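Local structure of enoyl-CoA hydratase/carnithine racemase (Thermus thermophilus JL-18, 6SL9) at residues A[14-19]-A[51-56]; A[34-39]-A[85-90]. The protein probably acts as the PaaG isomerase of phenylacetic acid catabolism, a crotonase-family enzyme that forms oxepin-CoA. One frame throughout, in Å; residues are numbered along the deposited sequence.

Contact 1 of 2, residues A[14-19]-A[51-56]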
loop_
_atom_site.group_PDB
_atom_site.type_symbol
_atom_site.label_atom_id
_atom_site.label_comp_id
_atom_site.label_asym_id
_atom_site.label_seq_id
_atom_site.Cartn_x
_atom_site.Cartn_y
_atom_site.Cartn_z
ATOM N N VAL A 14 31.286 -7.324 0.178
ATOM C CA VAL A 14 30.037 -8.010 0.560
ATOM C C VAL A 14 30.307 -8.973 1.719
ATOM O O VAL A 14 31.165 -9.865 1.590
ATOM C CB VAL A 14 29.406 -8.736 -0.642
ATOM C CG1 VAL A 14 28.110 -9.431 -0.214
ATOM C CG2 VAL A 14 29.158 -7.779 -1.783
ATOM N N LEU A 15 29.508 -8.873 2.760
ATOM C CA LEU A 15 29.469 -9.915 3.796
ATOM C C LEU A 15 28.333 -10.879 3.417
ATOM O O LEU A 15 27.193 -10.476 3.443
ATOM C CB LEU A 15 29.301 -9.306 5.183
ATOM C CG LEU A 15 29.197 -10.309 6.315
ATOM C CD1 LEU A 15 30.462 -11.115 6.486
ATOM C CD2 LEU A 15 28.876 -9.619 7.622
ATOM N N VAL A 16 28.701 -12.133 3.190
ATOM C CA VAL A 16 27.757 -13.203 2.855
ATOM C C VAL A 16 27.454 -13.985 4.126
ATOM O O VAL A 16 28.389 -14.558 4.743
ATOM C CB VAL A 16 28.313 -14.094 1.753
ATOM C CG1 VAL A 16 27.242 -15.126 1.395
ATOM C CG2 VAL A 16 28.722 -13.347 0.510
ATOM N N LEU A 17 26.195 -13.981 4.475
ATOM C CA LEU A 17 25.660 -14.702 5.652
ATOM C C LEU A 17 24.812 -15.874 5.189
ATOM O O LEU A 17 23.914 -15.674 4.381
ATOM C CB LEU A 17 24.824 -13.764 6.518
ATOM C CG LEU A 17 25.569 -12.527 7.033
ATOM C CD1 LEU A 17 24.678 -11.670 7.918
ATOM C CD2 LEU A 17 26.879 -12.890 7.759
ATOM N N THR A 18 25.067 -17.052 5.730
ATOM C CA THR A 18 24.347 -18.259 5.335
ATOM C C THR A 18 23.762 -18.905 6.574
ATOM O O THR A 18 24.521 -19.332 7.466
ATOM C CB THR A 18 25.235 -19.205 4.531
ATOM O OG1 THR A 18 25.867 -18.525 3.460
ATOM C CG2 THR A 18 24.435 -20.387 4.021
ATOM N N LEU A 19 22.438 -18.998 6.595
ATOM C CA LEU A 19 21.747 -19.787 7.635
ATOM C C LEU A 19 22.206 -21.246 7.501
ATOM O O LEU A 19 22.099 -21.840 6.393
ATOM C CB LEU A 19 20.215 -19.698 7.503
ATOM C CG LEU A 19 19.650 -18.282 7.419
ATOM C CD1 LEU A 19 18.176 -18.370 7.200
ATOM C CD2 LEU A 19 19.989 -17.452 8.617
ATOM N N ALA A 51 27.909 -3.971 1.662
ATOM C CA ALA A 51 26.625 -4.636 1.388
ATOM C C ALA A 51 26.621 -5.988 2.065
ATOM O O ALA A 51 27.704 -6.543 2.312
ATOM C CB ALA A 51 26.406 -4.795 -0.100
ATOM N N LEU A 52 25.448 -6.520 2.349
ATOM C CA LEU A 52 25.288 -7.863 2.922
ATOM C C LEU A 52 24.414 -8.697 1.990
ATOM O O LEU A 52 23.561 -8.152 1.274
ATOM C CB LEU A 52 24.668 -7.752 4.306
ATOM C CG LEU A 52 25.578 -7.258 5.436
ATOM C CD1 LEU A 52 25.733 -5.750 5.379
ATOM C CD2 LEU A 52 25.040 -7.647 6.781
ATOM N N LEU A 53 24.669 -10.005 2.036
ATOM C CA LEU A 53 23.892 -10.986 1.259
ATOM C C LEU A 53 23.498 -12.095 2.246
ATOM O O LEU A 53 24.396 -12.662 2.882
ATOM C CB LEU A 53 24.724 -11.564 0.124
ATOM C CG LEU A 53 24.123 -12.695 -0.717
ATOM C CD1 LEU A 53 22.786 -12.359 -1.302
ATOM C CD2 LEU A 53 25.129 -13.065 -1.809
ATOM N N LEU A 54 22.216 -12.449 2.330
ATOM C CA LEU A 54 21.708 -13.488 3.235
ATOM C C LEU A 54 21.084 -14.587 2.394
ATOM O O LEU A 54 20.236 -14.304 1.533
ATOM C CB LEU A 54 20.676 -12.838 4.181
ATOM C CG LEU A 54 19.992 -13.821 5.151
ATOM C CD1 LEU A 54 20.991 -14.443 6.126
ATOM C CD2 LEU A 54 18.912 -13.062 5.911
ATOM N N THR A 55 21.454 -15.816 2.708
ATOM C CA THR A 55 20.910 -17.008 2.040
ATOM C C THR A 55 20.862 -18.170 3.030
ATOM O O THR A 55 21.291 -18.018 4.168
ATOM C CB THR A 55 21.724 -17.300 0.781
ATOM O OG1 THR A 55 20.941 -18.152 -0.067
ATOM C CG2 THR A 55 23.075 -17.922 1.054
ATOM N N GLY A 56 20.360 -19.313 2.572
ATOM C CA GLY A 56 20.309 -20.527 3.393
ATOM C C GLY A 56 21.169 -21.631 2.813
ATOM O O GLY A 56 21.360 -21.742 1.602
#
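Leu-17 packs against two leucines of the neighbouring strand. Its CG is anti to the carbonyl carbon (chi1 -58°), which sends CD1 obliquely over to Leu-52 CD2 at 4.2 Å, while its CB meets the tip of Leu-54. That tip, CD1, also lies 3.6 Å from Leu-17 O and touches CD2 of Leu-19, so one methyl touches two side chains of strand 14-19. Leu-15 rests its CB against CG of Leu-52 and completes this leucine-lined face, where Leu-98 of the adjacent strand 98-102 touches both Leu-52 and Leu-54.

The strands run parallel, at 23° to each other, in strict one-to-one register from Val-14 beside Ala-51 to Leu-19 beside Gly-56. Helix 30-45 connects them, making a beta-alpha-beta crossover within the mixed sheet of the crotonase fold. Five backbone bonds hold the pair. The shortest, Leu-17 N to Leu-53 O at 2.7 Å, is almost straight.

On the other face, Val-14 lays its CG1 branch obliquely on Leu-53 CB, 4.0 Å away. Val-16 meets Leu-53 CD2 with CG2. Helix 186-197 covers this side, touching Val-14, Leu-53 and Thr-55. The two threonines lie side by side and point the same way, with Thr-18 OG1 3.7 Å from Thr-55 CG2. That methyl sits between backbone N and carbonyl carbon, leaving Thr-55 OG1 anti to the N (chi1 -161°), and the hydroxyl is hydrogen-bonded to Ala-101 O of the next strand.

Contact 2 of 2, residues A[34-39]-A[85-90]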
loop_
_atom_site.group_PDB
_atom_site.type_symbol
_atom_site.label_atom_id
_atom_site.label_comp_id
_atom_site.label_asym_id
_atom_site.label_seq_id
_atom_site.Cartn_x
_atom_site.Cartn_y
_atom_site.Cartn_z
ATOM N N ASP A 34 20.555 -14.949 17.978
ATOM C CA ASP A 34 21.667 -14.199 18.582
ATOM C C ASP A 34 22.856 -14.154 17.598
ATOM O O ASP A 34 23.520 -13.134 17.512
ATOM C CB ASP A 34 22.067 -14.830 19.896
ATOM C CG ASP A 34 21.087 -14.553 21.036
ATOM O OD1 ASP A 34 20.261 -13.647 20.925
ATOM O OD2 ASP A 34 21.274 -15.194 22.096
ATOM N N ALA A 35 23.153 -15.269 16.925
ATOM C CA ALA A 35 24.284 -15.334 15.988
ATOM C C ALA A 35 23.996 -14.441 14.775
ATOM O O ALA A 35 24.915 -13.788 14.257
ATOM C CB ALA A 35 24.592 -16.759 15.633
ATOM N N LEU A 36 22.756 -14.377 14.305
ATOM C CA LEU A 36 22.409 -13.518 13.177
ATOM C C LEU A 36 22.571 -12.045 13.559
ATOM O O LEU A 36 23.186 -11.272 12.807
ATOM C CB LEU A 36 20.994 -13.825 12.723
ATOM C CG LEU A 36 20.474 -12.969 11.557
ATOM C CD1 LEU A 36 21.380 -13.077 10.333
ATOM C CD2 LEU A 36 19.034 -13.356 11.177
ATOM N N TYR A 37 22.068 -11.667 14.715
ATOM C CA TYR A 37 22.234 -10.317 15.259
ATOM C C TYR A 37 23.729 -9.968 15.262
ATOM O O TYR A 37 24.136 -8.900 14.817
ATOM C CB TYR A 37 21.614 -10.220 16.647
ATOM C CG TYR A 37 21.701 -8.857 17.279
ATOM C CD1 TYR A 37 22.817 -8.511 17.996
ATOM C CD2 TYR A 37 20.665 -7.972 17.198
ATOM C CE1 TYR A 37 22.908 -7.273 18.624
ATOM C CE2 TYR A 37 20.732 -6.730 17.784
ATOM C CZ TYR A 37 21.863 -6.378 18.512
ATOM O OH TYR A 37 21.937 -5.173 19.170
ATOM N N ALA A 38 24.547 -10.852 15.854
ATOM C CA ALA A 38 25.972 -10.573 16.007
ATOM C C ALA A 38 26.606 -10.380 14.621
ATOM O O ALA A 38 27.502 -9.512 14.462
ATOM C CB ALA A 38 26.662 -11.661 16.796
ATOM N N ALA A 39 26.220 -11.188 13.641
ATOM C CA ALA A 39 26.808 -11.111 12.288
ATOM C C ALA A 39 26.379 -9.815 11.601
ATOM O O ALA A 39 27.183 -9.190 10.925
ATOM C CB ALA A 39 26.398 -12.295 11.495
ATOM N N ASN A 85 12.924 -9.680 19.211
ATOM C CA ASN A 85 12.477 -8.673 18.211
ATOM C C ASN A 85 13.631 -7.742 17.871
ATOM O O ASN A 85 13.611 -7.154 16.802
ATOM C CB ASN A 85 11.203 -7.926 18.655
ATOM C CG ASN A 85 9.904 -8.635 18.365
ATOM O OD1 ASN A 85 9.835 -9.484 17.486
ATOM N ND2 ASN A 85 8.833 -8.247 19.057
ATOM N N ARG A 86 14.641 -7.655 18.723
ATOM C CA ARG A 86 15.808 -6.815 18.399
ATOM C C ARG A 86 16.459 -7.266 17.074
ATOM O O ARG A 86 17.156 -6.468 16.431
ATOM C CB ARG A 86 16.775 -6.711 19.564
ATOM C CG ARG A 86 17.422 -8.042 19.860
ATOM C CD ARG A 86 18.250 -7.961 21.143
ATOM N NE ARG A 86 17.555 -7.810 22.443
ATOM C CZ ARG A 86 18.197 -8.014 23.617
ATOM N NH1 ARG A 86 19.498 -8.195 23.586
ATOM N NH2 ARG A 86 17.587 -7.949 24.775
ATOM N N VAL A 87 16.371 -8.528 16.733
ATOM C CA VAL A 87 16.985 -8.977 15.467
ATOM C C VAL A 87 16.259 -8.387 14.257
ATOM O O VAL A 87 16.887 -7.999 13.265
ATOM C CB VAL A 87 17.063 -10.497 15.451
ATOM C CG1 VAL A 87 17.909 -10.944 14.277
ATOM C CG2 VAL A 87 17.690 -10.993 16.749
ATOM N N VAL A 88 14.940 -8.351 14.315
ATOM C CA VAL A 88 14.164 -7.675 13.248
ATOM C C VAL A 88 14.443 -6.191 13.250
ATOM O O VAL A 88 14.551 -5.571 12.180
ATOM C CB VAL A 88 12.684 -8.013 13.375
ATOM C CG1 VAL A 88 11.876 -7.256 12.346
ATOM C CG2 VAL A 88 12.459 -9.519 13.223
ATOM N N GLU A 89 14.549 -5.588 14.433
ATOM C CA GLU A 89 14.940 -4.174 14.479
ATOM C C GLU A 89 16.275 -3.976 13.760
ATOM O O GLU A 89 16.423 -3.020 12.980
ATOM C CB GLU A 89 15.069 -3.710 15.932
ATOM C CG GLU A 89 13.733 -3.519 16.624
ATOM C CD GLU A 89 13.028 -2.220 16.339
ATOM O OE1 GLU A 89 11.932 -2.024 16.923
ATOM O OE2 GLU A 89 13.546 -1.407 15.538
ATOM N N ALA A 90 17.237 -4.851 14.017
ATOM C CA ALA A 90 18.576 -4.753 13.405
ATOM C C ALA A 90 18.450 -4.853 11.890
ATOM O O ALA A 90 19.085 -4.040 11.208
ATOM C CB ALA A 90 19.532 -5.813 13.940
#
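Tyr-37 brings one edge of its ring to the helix opposite. CE2 lies 3.8 Å from Arg-86 O, which sits in the ring plane, and it also meets CG of the arginine chain at 4.1 Å. The methyl of Ala-90, one turn further along, approaches CD2 and CE2 obliquely, each at 4.1 Å. At the base of the side chain, Tyr-37 CB rests on Val-87 CG2, 4.0 Å away, and the other valine branch, CG1, meets Leu-36 CD2. The valine thus parts its two methyls between neighbouring residues of helix 30-45.

With CG anti to the backbone N (chi1 -179°), the tyrosine reaches across to a helix whose axis comes within 9.5 Å at its closest. Arg-86 O also accepts the helical bond from Ala-90 N, so the ring edge borders a carbonyl already engaged in its own helix. An alanine in place of Tyr-37 would probably leave Ala-90 and the Arg-86 chain without their aromatic neighbour and open a gap between the helices.

No hydrogen bond links the two segments, but Asp-34 OD1 forms a salt bridge with Arg-83, a turn before Arg-86, and so adds a polar tie between the same helices. Leu-36 leans on Ile-6 of strand 6-11. From the other side of helix 77-93, Glu-89 OE1 is hydrogen-bonded to Thr-221 of a neighbouring subunit, and Val-88 packs on Leu-224 of that subunit. Such apolar packing of roughly parallel helices, 28° apart, belongs to the helical layer of the crotonase fold.

From the N terminus, the chain passes along strand 14-19, then through helix 30-45, which carries the first half of contact 2, before strand 51-56 returns beside 14-19 and closes contact 1 across 31 intervening residues. Contact 2 closes only later, when helix 77-93 comes alongside helix 30-45 after 45 residues. The two loops therefore cross, as their segments alternate in sequence. Contact 1 joins strands within the sheet and contact 2 joins helices packed outside it. They meet directly where Leu-15 CD2 and Leu-17 CD2 pack on Ala-39, so helix 30-45 packs directly on strand 14-19, the first of the two strands it connects, with the two contact centres 14 Å apart.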